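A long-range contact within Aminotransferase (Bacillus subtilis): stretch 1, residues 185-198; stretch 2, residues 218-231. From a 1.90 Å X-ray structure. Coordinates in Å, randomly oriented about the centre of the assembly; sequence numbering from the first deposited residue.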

ATOM      1  N   ASP B 185      -8.465 -24.168  18.380  1.00 32.45           N
ATOM      2  CA  ASP B 185      -9.476 -23.736  19.364  1.00 34.44           C
ATOM      3  C   ASP B 185      -8.905 -22.805  20.400  1.00 33.56           C
ATOM      4  O   ASP B 185      -7.690 -22.544  20.389  1.00 29.86           O
ATOM      5  CB  ASP B 185     -10.166 -24.951  20.018  1.00 36.37           C
ATOM      6  CG  ASP B 185      -9.206 -25.916  20.627  1.00 40.36           C
ATOM      7  OD1 ASP B 185      -8.169 -25.488  21.174  1.00 40.91           O
ATOM      8  OD2 ASP B 185      -9.499 -27.131  20.567  1.00 44.96           O
ATOM      9  N   ALA B 186      -9.789 -22.328  21.294  1.00 34.10           N
ATOM     10  CA  ALA B 186      -9.434 -21.358  22.342  1.00 34.90           C
ATOM     11  C   ALA B 186      -8.276 -21.821  23.222  1.00 31.06           C
ATOM     12  O   ALA B 186      -7.368 -21.038  23.524  1.00 29.79           O
ATOM     13  CB  ALA B 186     -10.639 -21.049  23.205  1.00 36.22           C
ATOM     14  N   ALA B 187      -8.292 -23.098  23.564  1.00 31.16           N
ATOM     15  CA  ALA B 187      -7.207 -23.705  24.348  1.00 33.79           C
ATOM     16  C   ALA B 187      -5.848 -23.626  23.631  1.00 29.50           C
ATOM     17  O   ALA B 187      -4.820 -23.338  24.255  1.00 26.44           O
ATOM     18  CB  ALA B 187      -7.525 -25.186  24.677  1.00 34.98           C
ATOM     19  N   PHE B 188      -5.816 -23.963  22.346  1.00 25.46           N
ATOM     20  CA  PHE B 188      -4.546 -23.824  21.618  1.00 23.41           C
ATOM     21  C   PHE B 188      -4.054 -22.376  21.652  1.00 23.69           C
ATOM     22  O   PHE B 188      -2.885 -22.116  21.905  1.00 21.80           O
ATOM     23  CB  PHE B 188      -4.660 -24.263  20.189  1.00 23.52           C
ATOM     24  CG  PHE B 188      -3.480 -23.886  19.365  1.00 22.55           C
ATOM     25  CD1 PHE B 188      -2.299 -24.582  19.481  1.00 24.18           C
ATOM     26  CD2 PHE B 188      -3.534 -22.797  18.518  1.00 22.92           C
ATOM     27  CE1 PHE B 188      -1.199 -24.226  18.734  1.00 24.56           C
ATOM     28  CE2 PHE B 188      -2.445 -22.410  17.794  1.00 23.73           C
ATOM     29  CZ  PHE B 188      -1.279 -23.127  17.856  1.00 24.40           C
ATOM     30  N   TYR B 189      -4.983 -21.452  21.441  1.00 25.15           N
ATOM     31  CA  TYR B 189      -4.623 -20.051  21.388  1.00 26.62           C
ATOM     32  C   TYR B 189      -4.154 -19.546  22.741  1.00 27.64           C
ATOM     33  O   TYR B 189      -3.293 -18.680  22.802  1.00 25.19           O
ATOM     34  CB  TYR B 189      -5.802 -19.195  20.873  1.00 25.40           C
ATOM     35  CG  TYR B 189      -6.102 -19.359  19.401  1.00 24.96           C
ATOM     36  CD1 TYR B 189      -5.097 -19.336  18.465  1.00 21.23           C
ATOM     37  CD2 TYR B 189      -7.412 -19.523  18.941  1.00 28.22           C
ATOM     38  CE1 TYR B 189      -5.370 -19.497  17.136  1.00 23.40           C
ATOM     39  CE2 TYR B 189      -7.694 -19.674  17.580  1.00 26.17           C
ATOM     40  CZ  TYR B 189      -6.671 -19.645  16.691  1.00 24.67           C
ATOM     41  OH  TYR B 189      -6.924 -19.806  15.333  1.00 27.91           O
ATOM     42  N   ALA B 190      -4.743 -20.082  23.815  1.00 27.39           N
ATOM     43  CA  ALA B 190      -4.339 -19.699  25.168  1.00 29.63           C
ATOM     44  C   ALA B 190      -2.915 -20.144  25.442  1.00 26.50           C
ATOM     45  O   ALA B 190      -2.137 -19.419  26.037  1.00 28.23           O
ATOM     46  CB  ALA B 190      -5.299 -20.292  26.202  1.00 27.23           C
ATOM     47  N   LYS B 191      -2.608 -21.335  24.973  1.00 24.38           N
ATOM     48  CA  LYS B 191      -1.308 -21.941  25.092  1.00 27.66           C
ATOM     49  C   LYS B 191      -0.251 -21.151  24.333  1.00 28.02           C
ATOM     50  O   LYS B 191       0.799 -20.821  24.849  1.00 27.71           O
ATOM     51  CB  LYS B 191      -1.421 -23.361  24.539  1.00 30.41           C
ATOM     52  CG  LYS B 191      -0.422 -24.358  25.011  1.00 35.22           C
ATOM     53  CD  LYS B 191      -0.954 -25.751  24.737  1.00 36.98           C
ATOM     54  CE  LYS B 191       0.084 -26.845  24.899  1.00 44.07           C
ATOM     55  NZ  LYS B 191      -0.591 -28.182  24.756  1.00 44.79           N
ATOM     56  N   ALA B 192      -0.558 -20.855  23.074  1.00 26.94           N
ATOM     57  CA  ALA B 192       0.268 -20.008  22.229  1.00 23.05           C
ATOM     58  C   ALA B 192       0.566 -18.659  22.905  1.00 21.90           C
ATOM     59  O   ALA B 192       1.684 -18.206  22.857  1.00 22.11           O
ATOM     60  CB  ALA B 192      -0.413 -19.791  20.876  1.00 21.00           C
ATOM     61  N   ALA B 193      -0.456 -18.032  23.481  1.00 22.51           N
ATOM     62  CA  ALA B 193      -0.308 -16.739  24.066  1.00 25.43           C
ATOM     63  C   ALA B 193       0.543 -16.807  25.352  1.00 27.64           C
ATOM     64  O   ALA B 193       1.353 -15.904  25.636  1.00 25.46           O
ATOM     65  CB  ALA B 193      -1.648 -16.101  24.349  1.00 28.42           C
ATOM     66  N   ALA B 194       0.336 -17.870  26.112  1.00 27.54           N
ATOM     67  CA  ALA B 194       1.152 -18.156  27.296  1.00 31.40           C
ATOM     68  C   ALA B 194       2.621 -18.343  26.940  1.00 29.93           C
ATOM     69  O   ALA B 194       3.495 -17.750  27.569  1.00 29.03           O
ATOM     70  CB  ALA B 194       0.623 -19.396  28.020  1.00 35.17           C
ATOM     71  N   PHE B 195       2.881 -19.116  25.889  1.00 26.66           N
ATOM     72  CA  PHE B 195       4.230 -19.326  25.407  1.00 27.34           C
ATOM     73  C   PHE B 195       4.933 -18.021  24.930  1.00 28.69           C
ATOM     74  O   PHE B 195       6.096 -17.773  25.208  1.00 24.19           O
ATOM     75  CB  PHE B 195       4.209 -20.360  24.282  1.00 25.47           C
ATOM     76  CG  PHE B 195       5.554 -20.806  23.841  1.00 29.10           C
ATOM     77  CD1 PHE B 195       6.235 -21.810  24.558  1.00 31.91           C
ATOM     78  CD2 PHE B 195       6.177 -20.227  22.714  1.00 29.98           C
ATOM     79  CE1 PHE B 195       7.484 -22.247  24.130  1.00 34.03           C
ATOM     80  CE2 PHE B 195       7.435 -20.640  22.302  1.00 32.14           C
ATOM     81  CZ  PHE B 195       8.089 -21.652  23.022  1.00 33.93           C
ATOM     82  N   ALA B 196       4.191 -17.183  24.211  1.00 27.57           N
ATOM     83  CA  ALA B 196       4.756 -15.945  23.665  1.00 27.57           C
ATOM     84  C   ALA B 196       5.027 -14.942  24.782  1.00 26.56           C
ATOM     85  O   ALA B 196       6.030 -14.251  24.770  1.00 25.13           O
ATOM     86  CB  ALA B 196       3.792 -15.374  22.639  1.00 25.53           C
ATOM     87  N   LYS B 197       4.133 -14.922  25.767  1.00 26.14           N
ATOM     88  CA  LYS B 197       4.277 -14.100  26.964  1.00 31.33           C
ATOM     89  C   LYS B 197       5.546 -14.469  27.755  1.00 32.25           C
ATOM     90  O   LYS B 197       6.248 -13.586  28.235  1.00 33.34           O
ATOM     91  CB  LYS B 197       3.054 -14.237  27.851  1.00 31.74           C
ATOM     92  CG  LYS B 197       2.881 -13.182  28.917  1.00 40.21           C
ATOM     93  CD  LYS B 197       1.620 -13.477  29.719  1.00 42.83           C
ATOM     94  CE  LYS B 197       1.166 -12.306  30.579  1.00 48.89           C
ATOM     95  NZ  LYS B 197       1.942 -12.089  31.836  1.00 48.92           N
ATOM     96  N   GLU B 198       5.838 -15.762  27.843  1.00 34.81           N
ATOM     97  CA  GLU B 198       7.014 -16.232  28.569  1.00 35.23           C
ATOM     98  C   GLU B 198       8.321 -15.894  27.880  1.00 37.54           C
ATOM     99  O   GLU B 198       9.326 -15.594  28.523  1.00 37.22           O
ATOM    100  CB  GLU B 198       6.912 -17.732  28.787  1.00 42.32           C
ATOM    101  CG  GLU B 198       8.173 -18.336  29.405  1.00 51.28           C
ATOM    102  CD  GLU B 198       7.937 -19.651  30.105  1.00 59.02           C
ATOM    103  OE1 GLU B 198       6.800 -20.167  30.029  1.00 57.57           O
ATOM    104  OE2 GLU B 198       8.908 -20.159  30.732  1.00 63.22           O
ATOM    105  N   PRO B 218     -15.672 -20.468  14.087  1.00 34.79           N
ATOM    106  CA  PRO B 218     -14.225 -20.417  14.356  1.00 31.40           C
ATOM    107  C   PRO B 218     -13.974 -19.492  15.528  1.00 29.65           C
ATOM    108  O   PRO B 218     -14.738 -18.528  15.703  1.00 33.06           O
ATOM    109  CB  PRO B 218     -13.644 -19.818  13.053  1.00 33.67           C
ATOM    110  CG  PRO B 218     -14.741 -19.941  12.047  1.00 33.93           C
ATOM    111  CD  PRO B 218     -16.002 -19.807  12.805  1.00 38.15           C
ATOM    112  N   ALA B 219     -13.007 -19.846  16.368  1.00 28.19           N
ATOM    113  CA  ALA B 219     -12.539 -18.976  17.438  1.00 29.12           C
ATOM    114  C   ALA B 219     -11.480 -17.990  16.906  1.00 24.11           C
ATOM    115  O   ALA B 219     -10.590 -18.384  16.139  1.00 23.57           O
ATOM    116  CB  ALA B 219     -11.978 -19.798  18.582  1.00 29.27           C
ATOM    117  N   SER B 220     -11.601 -16.725  17.293  1.00 24.04           N
ATOM    118  CA  SER B 220     -10.539 -15.742  17.103  1.00 21.91           C
ATOM    119  C   SER B 220      -9.422 -15.985  18.143  1.00 22.57           C
ATOM    120  O   SER B 220      -9.680 -16.307  19.316  1.00 21.65           O
ATOM    121  CB  SER B 220     -11.090 -14.328  17.238  1.00 21.95           C
ATOM    122  OG  SER B 220     -10.051 -13.374  17.594  1.00 21.27           O
ATOM    123  N   PHE B 221      -8.179 -15.797  17.733  1.00 23.70           N
ATOM    124  CA  PHE B 221      -7.044 -15.750  18.663  1.00 21.96           C
ATOM    125  C   PHE B 221      -7.336 -14.822  19.857  1.00 22.90           C
ATOM    126  O   PHE B 221      -6.962 -15.103  21.023  1.00 21.68           O
ATOM    127  CB  PHE B 221      -5.787 -15.298  17.882  1.00 19.85           C
ATOM    128  CG  PHE B 221      -4.603 -14.920  18.737  1.00 21.81           C
ATOM    129  CD1 PHE B 221      -4.011 -15.834  19.596  1.00 24.70           C
ATOM    130  CD2 PHE B 221      -4.057 -13.637  18.660  1.00 23.93           C
ATOM    131  CE1 PHE B 221      -2.922 -15.475  20.386  1.00 24.82           C
ATOM    132  CE2 PHE B 221      -2.964 -13.275  19.423  1.00 24.58           C
ATOM    133  CZ  PHE B 221      -2.419 -14.193  20.314  1.00 25.11           C
ATOM    134  N   LEU B 222      -8.020 -13.723  19.589  1.00 22.95           N
ATOM    135  CA  LEU B 222      -8.285 -12.726  20.608  1.00 21.48           C
ATOM    136  C   LEU B 222      -9.298 -13.153  21.670  1.00 24.27           C
ATOM    137  O   LEU B 222      -9.554 -12.415  22.587  1.00 22.92           O
ATOM    138  CB  LEU B 222      -8.717 -11.401  19.976  1.00 24.26           C
ATOM    139  CG  LEU B 222      -7.681 -10.755  19.039  1.00 24.52           C
ATOM    140  CD1 LEU B 222      -8.281  -9.468  18.536  1.00 26.33           C
ATOM    141  CD2 LEU B 222      -6.356 -10.474  19.749  1.00 23.40           C
ATOM    142  N   GLU B 223      -9.905 -14.327  21.506  1.00 25.52           N
ATOM    143  CA  GLU B 223     -10.662 -14.964  22.568  1.00 27.22           C
ATOM    144  C   GLU B 223      -9.793 -15.505  23.714  1.00 28.54           C
ATOM    145  O   GLU B 223     -10.236 -15.590  24.833  1.00 30.36           O
ATOM    146  CB  GLU B 223     -11.559 -16.064  22.002  1.00 25.50           C
ATOM    147  CG  GLU B 223     -12.769 -15.476  21.279  1.00 28.05           C
ATOM    148  CD  GLU B 223     -13.638 -16.528  20.614  1.00 35.52           C
ATOM    149  OE1 GLU B 223     -14.019 -17.485  21.328  1.00 39.68           O
ATOM    150  OE2 GLU B 223     -13.946 -16.397  19.386  1.00 32.37           O
ATOM    151  N   ALA B 224      -8.544 -15.841  23.433  1.00 29.88           N
ATOM    152  CA  ALA B 224      -7.642 -16.361  24.446  1.00 30.00           C
ATOM    153  C   ALA B 224      -7.221 -15.299  25.449  1.00 31.97           C
ATOM    154  O   ALA B 224      -7.004 -14.152  25.085  1.00 29.22           O
ATOM    155  CB  ALA B 224      -6.417 -16.939  23.784  1.00 32.31           C
ATOM    156  N   GLU B 225      -7.145 -15.684  26.728  1.00 32.58           N
ATOM    157  CA  GLU B 225      -6.565 -14.841  27.771  1.00 34.44           C
ATOM    158  C   GLU B 225      -5.125 -14.493  27.390  1.00 30.87           C
ATOM    159  O   GLU B 225      -4.356 -15.358  26.964  1.00 40.61           O
ATOM    160  CB  GLU B 225      -6.568 -15.571  29.132  1.00 35.14           C
ATOM    161  N   ASP B 226      -4.774 -13.234  27.541  1.00 30.57           N
ATOM    162  CA  ASP B 226      -3.424 -12.721  27.220  1.00 32.18           C
ATOM    163  C   ASP B 226      -3.086 -12.614  25.717  1.00 29.03           C
ATOM    164  O   ASP B 226      -1.945 -12.313  25.365  1.00 27.60           O
ATOM    165  CB  ASP B 226      -2.322 -13.520  27.936  1.00 37.32           C
ATOM    166  CG  ASP B 226      -2.248 -13.193  29.433  1.00 42.36           C
ATOM    167  OD1 ASP B 226      -2.473 -12.012  29.824  1.00 42.12           O
ATOM    168  OD2 ASP B 226      -1.959 -14.126  30.200  1.00 44.93           O
ATOM    169  N   ALA B 227      -4.052 -12.853  24.842  1.00 25.10           N
ATOM    170  CA  ALA B 227      -3.798 -12.699  23.396  1.00 26.35           C
ATOM    171  C   ALA B 227      -3.491 -11.236  23.085  1.00 26.53           C
ATOM    172  O   ALA B 227      -2.554 -10.951  22.346  1.00 23.27           O
ATOM    173  CB  ALA B 227      -4.997 -13.182  22.588  1.00 29.07           C
ATOM    174  N   LYS B 228      -4.252 -10.322  23.696  1.00 26.29           N
ATOM    175  CA  LYS B 228      -4.098  -8.892  23.465  1.00 27.45           C
ATOM    176  C   LYS B 228      -2.818  -8.354  24.073  1.00 25.57           C
ATOM    177  O   LYS B 228      -2.359  -7.293  23.682  1.00 23.66           O
ATOM    178  CB  LYS B 228      -5.285  -8.089  24.033  1.00 28.55           C
ATOM    179  CG  LYS B 228      -6.129  -7.346  23.012  1.00 33.80           C
ATOM    180  CD  LYS B 228      -7.330  -6.720  23.730  1.00 39.96           C
ATOM    181  CE  LYS B 228      -8.451  -6.431  22.767  1.00 40.60           C
ATOM    182  NZ  LYS B 228      -9.544  -5.725  23.489  1.00 38.61           N
ATOM    183  N   THR B 229      -2.293  -9.060  25.062  1.00 26.00           N
ATOM    184  CA  THR B 229      -1.054  -8.719  25.709  1.00 26.93           C
ATOM    185  C   THR B 229       0.153  -9.008  24.832  1.00 26.23           C
ATOM    186  O   THR B 229       1.132  -8.298  24.935  1.00 26.54           O
ATOM    187  CB  THR B 229      -0.881  -9.534  27.033  1.00 31.64           C
ATOM    188  OG1 THR B 229      -2.032  -9.337  27.865  1.00 30.99           O
ATOM    189  CG2 THR B 229       0.405  -9.104  27.780  1.00 34.50           C
ATOM    190  N   VAL B 230       0.075 -10.059  23.994  1.00 22.93           N
ATOM    191  CA  VAL B 230       1.223 -10.531  23.241  1.00 22.82           C
ATOM    192  C   VAL B 230       1.127 -10.296  21.716  1.00 24.54           C
ATOM    193  O   VAL B 230       2.146 -10.340  21.003  1.00 20.76           O
ATOM    194  CB  VAL B 230       1.510 -12.012  23.489  1.00 24.55           C
ATOM    195  CG1 VAL B 230       1.655 -12.294  25.009  1.00 27.75           C
ATOM    196  CG2 VAL B 230       0.416 -12.890  22.873  1.00 28.00           C
ATOM    197  N   GLY B 231      -0.068 -10.007  21.201  1.00 23.63           N
ATOM    198  CA  GLY B 231      -0.177 -10.041  19.749  1.00 24.02           C
ATOM    199  C   GLY B 231      -1.342  -9.320  19.123  1.00 19.47           C
ATOM    200  O   GLY B 231      -1.925  -8.442  19.692  1.00 19.19           O
TER
HETATM  201  O   HOH W   1      -2.821 -17.770  27.936  1.00 31.49           O

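Residues 186-198 form a helix that continues later in the chain. Asp185 caps its start: OD1 of Asp185 accepts from Phe188 N at 3.0 Å. The second stretch is more irregular. It begins extended, makes a 3-10 segment at 221-223, passes through a type II beta turn from Ala224 to Ala227, and enters a short helix at 227-230. The turn is closed by Ala227 N donating to Ala224 O at 3.2 Å. Asp226 sits at its third position with positive phi.

The two backbones run in register. CA of Tyr189 lies 5.6 Å from CA of Phe221, and CA of Ala190 lies 4.8 Å from CA of Ala224. Further along, Ala193 CA is 5.4 Å from Ala227 CA, and Lys197 CA is 6.0 Å from Val230 CA. The contact buries 607 Å², both sides summed. No direct hydrogen bond crosses it among the modelled atoms, so packing dominates.

Tyr189 is central to one end. Its CB points toward the second stretch, and chi1 is m. Phe221 CA lies over one face of the Tyr189 ring, 3.9 Å from its centroid, as a CH-pi contact. The Phe221 ring also turns its edge toward the Tyr189 face, offset, with planes at 73° and CD1 of Phe221 3.8 Å from CD1 of Tyr189. Ala219 adds an apolar contact, its CB 4.4 Å from Tyr189 CE2.

Small residues allow the close approach in the middle. Ala224 CB points toward the helix and sits 3.6 Å from Ala190 N and 3.7 Å from Tyr189 CB. The methyl group fits against the helix backbone. Ala193 is buried and faces the turn. Ala193 CB lies 3.8 Å from Glu225 O, 4.2 Å from Phe221 CE1 and 4.1 Å from Val230 CG2.

Val230 packs the far end. It is buried and apolar, with chi1 m. Val230 CG1 lies 3.7 Å from Ala193 O and 3.7 Å from Lys197 CB, while Val230 CB is 4.2 Å from Ala196 CB.

Polar groups lie where the contact is more open. Lys197 is extended through chi3, and its aliphatic chain covers part of the second stretch. Lys197 CE comes within 3.6 Å of Asp226 OD2 and 4.3 Å of Thr229 CG2. Asp226 OD1 accepts a weak hydrogen bond from Thr229 OG1 at 3.3 Å.

One water bridges the backbones. Water 1 donates to Ala190 O at 2.6 Å and to Glu225 O at 3.0 Å, linking the helix to the turn.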